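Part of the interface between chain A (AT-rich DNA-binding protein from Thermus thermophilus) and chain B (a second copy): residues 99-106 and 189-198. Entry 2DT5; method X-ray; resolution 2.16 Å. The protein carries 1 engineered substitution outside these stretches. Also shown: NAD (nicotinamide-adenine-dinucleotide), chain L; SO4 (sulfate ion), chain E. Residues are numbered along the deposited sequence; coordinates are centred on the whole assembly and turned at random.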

# COMPACT_ATOMS: atom_id res chain seq x y z
N PRO A 99 -10.14 11.32 4.97
CA PRO A 99 -11.51 10.76 5.00
C PRO A 99 -11.65 9.33 4.45
O PRO A 99 -12.72 8.97 3.95
CB PRO A 99 -12.29 11.75 4.14
CG PRO A 99 -11.33 12.14 3.07
CD PRO A 99 -9.95 12.03 3.67
N GLY A 100 -10.60 8.54 4.53
CA GLY A 100 -10.69 7.18 4.03
C GLY A 100 -10.75 6.05 5.04
O GLY A 100 -10.43 4.92 4.70
N PHE A 101 -11.17 6.31 6.27
CA PHE A 101 -11.24 5.22 7.24
C PHE A 101 -12.48 4.31 7.11
O PHE A 101 -12.41 3.10 7.35
CB PHE A 101 -11.15 5.77 8.67
CG PHE A 101 -9.76 6.25 9.05
CD1 PHE A 101 -9.34 7.54 8.76
CD2 PHE A 101 -8.87 5.39 9.68
CE1 PHE A 101 -8.05 7.97 9.08
CE2 PHE A 101 -7.58 5.80 10.01
CZ PHE A 101 -7.16 7.09 9.71
N GLY A 102 -13.61 4.88 6.72
CA GLY A 102 -14.79 4.05 6.59
C GLY A 102 -15.44 3.85 7.94
O GLY A 102 -14.94 4.35 8.96
N GLU A 103 -16.53 3.10 7.98
CA GLU A 103 -17.25 2.89 9.23
C GLU A 103 -16.70 1.77 10.09
O GLU A 103 -16.96 1.71 11.29
CB GLU A 103 -18.74 2.66 8.93
CG GLU A 103 -19.03 1.44 8.08
CD GLU A 103 -20.51 1.31 7.74
OE1 GLU A 103 -21.36 1.51 8.64
OE2 GLU A 103 -20.83 1.01 6.56
N SER A 104 -15.92 0.88 9.50
CA SER A 104 -15.36 -0.22 10.26
C SER A 104 -14.17 0.19 11.14
O SER A 104 -13.84 -0.51 12.10
CB SER A 104 -14.93 -1.34 9.32
OG SER A 104 -15.99 -1.67 8.44
N PHE A 105 -13.54 1.33 10.83
CA PHE A 105 -12.37 1.76 11.61
C PHE A 105 -12.56 3.15 12.19
O PHE A 105 -12.59 4.14 11.48
CB PHE A 105 -11.13 1.70 10.72
CG PHE A 105 -10.94 0.35 10.07
CD1 PHE A 105 -11.33 0.14 8.75
CD2 PHE A 105 -10.40 -0.71 10.79
CE1 PHE A 105 -11.19 -1.11 8.16
CE2 PHE A 105 -10.25 -1.96 10.23
CZ PHE A 105 -10.64 -2.17 8.90
N GLU A 106 -12.70 3.22 13.51
CA GLU A 106 -12.94 4.49 14.16
C GLU A 106 -11.79 5.00 15.04
O GLU A 106 -11.41 4.37 16.02
CB GLU A 106 -14.22 4.36 15.00
CG GLU A 106 -14.47 5.52 15.95
CD GLU A 106 -15.75 5.37 16.74
OE1 GLU A 106 -16.79 5.90 16.29
OE2 GLU A 106 -15.72 4.72 17.81
N PHE B 189 -2.84 4.65 1.97
CA PHE B 189 -2.10 4.31 3.18
C PHE B 189 -2.93 3.53 4.18
O PHE B 189 -2.40 3.00 5.15
CB PHE B 189 -1.57 5.59 3.85
CG PHE B 189 -0.26 6.07 3.30
CD1 PHE B 189 0.12 7.39 3.44
CD2 PHE B 189 0.60 5.19 2.66
CE1 PHE B 189 1.35 7.83 2.94
CE2 PHE B 189 1.83 5.62 2.17
CZ PHE B 189 2.20 6.95 2.31
N LEU B 190 -4.24 3.47 3.96
CA LEU B 190 -5.10 2.74 4.89
C LEU B 190 -5.47 1.34 4.42
O LEU B 190 -6.21 0.62 5.08
CB LEU B 190 -6.37 3.57 5.18
CG LEU B 190 -6.11 4.87 5.95
CD1 LEU B 190 -7.42 5.41 6.52
CD2 LEU B 190 -5.17 4.62 7.08
N ALA B 191 -4.94 0.93 3.27
CA ALA B 191 -5.23 -0.40 2.74
C ALA B 191 -4.87 -1.49 3.75
O ALA B 191 -5.52 -2.53 3.82
CB ALA B 191 -4.44 -0.61 1.45
N GLY B 192 -3.83 -1.24 4.53
CA GLY B 192 -3.37 -2.21 5.50
C GLY B 192 -4.31 -2.52 6.65
O GLY B 192 -4.21 -3.59 7.24
N LEU B 193 -5.22 -1.59 6.96
CA LEU B 193 -6.17 -1.79 8.05
C LEU B 193 -6.94 -3.11 7.97
O LEU B 193 -7.12 -3.81 8.97
CB LEU B 193 -7.18 -0.65 8.07
CG LEU B 193 -6.64 0.69 8.54
CD1 LEU B 193 -7.74 1.72 8.57
CD2 LEU B 193 -6.04 0.52 9.93
N THR B 194 -7.38 -3.45 6.76
CA THR B 194 -8.16 -4.66 6.56
C THR B 194 -7.24 -5.86 6.68
O THR B 194 -7.67 -6.93 7.12
CB THR B 194 -8.88 -4.61 5.19
OG1 THR B 194 -9.68 -3.41 5.14
CG2 THR B 194 -9.83 -5.80 5.01
N ARG B 195 -5.97 -5.71 6.32
CA ARG B 195 -5.07 -6.84 6.50
C ARG B 195 -4.88 -7.06 8.01
O ARG B 195 -4.73 -8.19 8.46
CB ARG B 195 -3.72 -6.60 5.80
CG ARG B 195 -3.80 -6.73 4.28
CD ARG B 195 -2.43 -6.92 3.64
NE ARG B 195 -1.58 -5.74 3.82
CZ ARG B 195 -1.72 -4.60 3.15
NH1 ARG B 195 -2.68 -4.47 2.24
NH2 ARG B 195 -0.92 -3.58 3.42
N LEU B 196 -4.89 -5.99 8.81
CA LEU B 196 -4.73 -6.15 10.27
C LEU B 196 -5.98 -6.74 10.91
O LEU B 196 -5.89 -7.60 11.80
CB LEU B 196 -4.41 -4.82 10.96
CG LEU B 196 -2.99 -4.27 10.87
CD1 LEU B 196 -2.97 -2.82 11.41
CD2 LEU B 196 -2.04 -5.16 11.68
N SER B 197 -7.16 -6.27 10.50
CA SER B 197 -8.38 -6.83 11.08
C SER B 197 -8.40 -8.32 10.76
O SER B 197 -8.68 -9.15 11.62
CB SER B 197 -9.63 -6.13 10.54
OG SER B 197 -9.59 -6.05 9.12
N PHE B 198 -8.06 -8.66 9.52
CA PHE B 198 -8.03 -10.06 9.12
C PHE B 198 -7.05 -10.83 10.01
O PHE B 198 -7.38 -11.89 10.55
CB PHE B 198 -7.59 -10.22 7.66
CG PHE B 198 -7.33 -11.65 7.26
CD1 PHE B 198 -8.38 -12.49 6.93
CD2 PHE B 198 -6.04 -12.17 7.30
CE1 PHE B 198 -8.15 -13.84 6.65
CE2 PHE B 198 -5.81 -13.52 7.03
CZ PHE B 198 -6.87 -14.35 6.70
PA NAD L . -2.63 20.05 3.73
O1A NAD L . -1.80 20.04 4.98
O2A NAD L . -3.87 20.88 3.68
O5B NAD L . -1.64 20.45 2.59
C5B NAD L . -2.05 20.60 1.21
C4B NAD L . -1.04 21.52 0.57
O4B NAD L . -1.47 21.61 -0.83
C3B NAD L . -1.04 23.02 1.06
O3B NAD L . 0.31 23.40 1.47
C2B NAD L . -1.52 23.84 -0.14
O2B NAD L . -1.06 25.13 -0.26
C1B NAD L . -1.11 22.89 -1.27
N9A NAD L . -1.84 23.09 -2.49
C8A NAD L . -3.19 23.31 -2.79
N7A NAD L . -3.42 23.43 -4.08
C5A NAD L . -2.24 23.30 -4.72
C6A NAD L . -1.85 23.34 -6.14
N6A NAD L . -2.71 23.53 -7.11
N1A NAD L . -0.48 23.15 -6.37
C2A NAD L . 0.46 22.95 -5.42
N3A NAD L . 0.13 22.91 -4.06
C4A NAD L . -1.23 23.10 -3.75
O3 NAD L . -3.05 18.55 3.37
PN NAD L . -2.45 17.09 3.86
O1N NAD L . -3.06 16.73 5.15
O2N NAD L . -0.96 17.21 3.76
O5D NAD L . -3.08 16.13 2.72
C5D NAD L . -2.65 16.26 1.34
C4D NAD L . -3.37 15.26 0.51
O4D NAD L . -3.03 13.88 1.00
C3D NAD L . -4.95 15.33 0.61
O3D NAD L . -5.55 15.07 -0.68
C2D NAD L . -5.26 14.21 1.58
O2D NAD L . -6.59 13.78 1.57
C1D NAD L . -4.23 13.12 1.10
N1N NAD L . -4.16 12.00 2.07
C2N NAD L . -3.87 10.73 1.49
C3N NAD L . -3.43 9.70 2.20
C7N NAD L . -3.19 8.38 1.53
O7N NAD L . -3.02 7.38 2.26
N7N NAD L . -3.21 8.32 0.19
C4N NAD L . -3.18 9.83 3.70
C5N NAD L . -2.76 11.25 4.01
C6N NAD L . -3.53 12.26 3.38
S SO4 E . -13.98 8.65 7.50
O1 SO4 E . -14.45 8.42 8.89
O2 SO4 E . -12.50 8.68 7.47
O3 SO4 E . -14.48 7.56 6.63
O4 SO4 E . -14.48 9.96 7.02

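How does the loop of chain A first meet chain B? A:Pro99 stays clear, its CA-to-CB bond pointing away. At A:Gly100 the backbone makes the approach: A:Gly100 O lies 3.6 Å from B:Leu190 CD1. This is a packing contact, since a methyl carbon offers the carbonyl no conventional hydrogen bond.

What holds A:Phe101 against the second copy? Its CA-to-CB bond points sideways, yet with chi1 in the m well the ring ends nearer to chain B. B:Leu190 CD1 sits 3.3 Å from the centroid of the A:Phe101 ring and only 4° off the ring normal, a CH-pi contact almost squarely over the face. B:Leu193 CD1 adds an apolar contact, 4.0 Å from A:Phe101 CD2. A sulfate, probably from the crystallisation liquor, accepts a hydrogen bond from the backbone, with A:Phe101 N 3.0 Å from SO4 O2.

What lies between the two phenylalanines? A:Gly102, A:Glu103 and A:Ser104 make no contact with the chain B stretch. A:Gly102 N instead donates to SO4 O3 at 2.8 Å, and its backbone angles would jam a CB against the preceding carbonyl, so glycine suits this turn.

How does A:Phe105 restore the contact? Its CA-to-CB bond points toward the chain B stretch, and the residue buries more area here than any other residue of either stretch. B:Leu193 CB lies 3.9 Å from the centroid of the A:Phe105 ring, 11° off its normal, forming a second CH-pi contact, while B:Leu193 CD1 comes 3.8 Å from A:Phe105 CG. One helical turn on, B:Ser197 OG meets the ring edge, 4.0 Å from A:Phe105 CZ. No hydrogen bond crosses between the stretches; the two phenylalanine rings and the leucines supply the main packing.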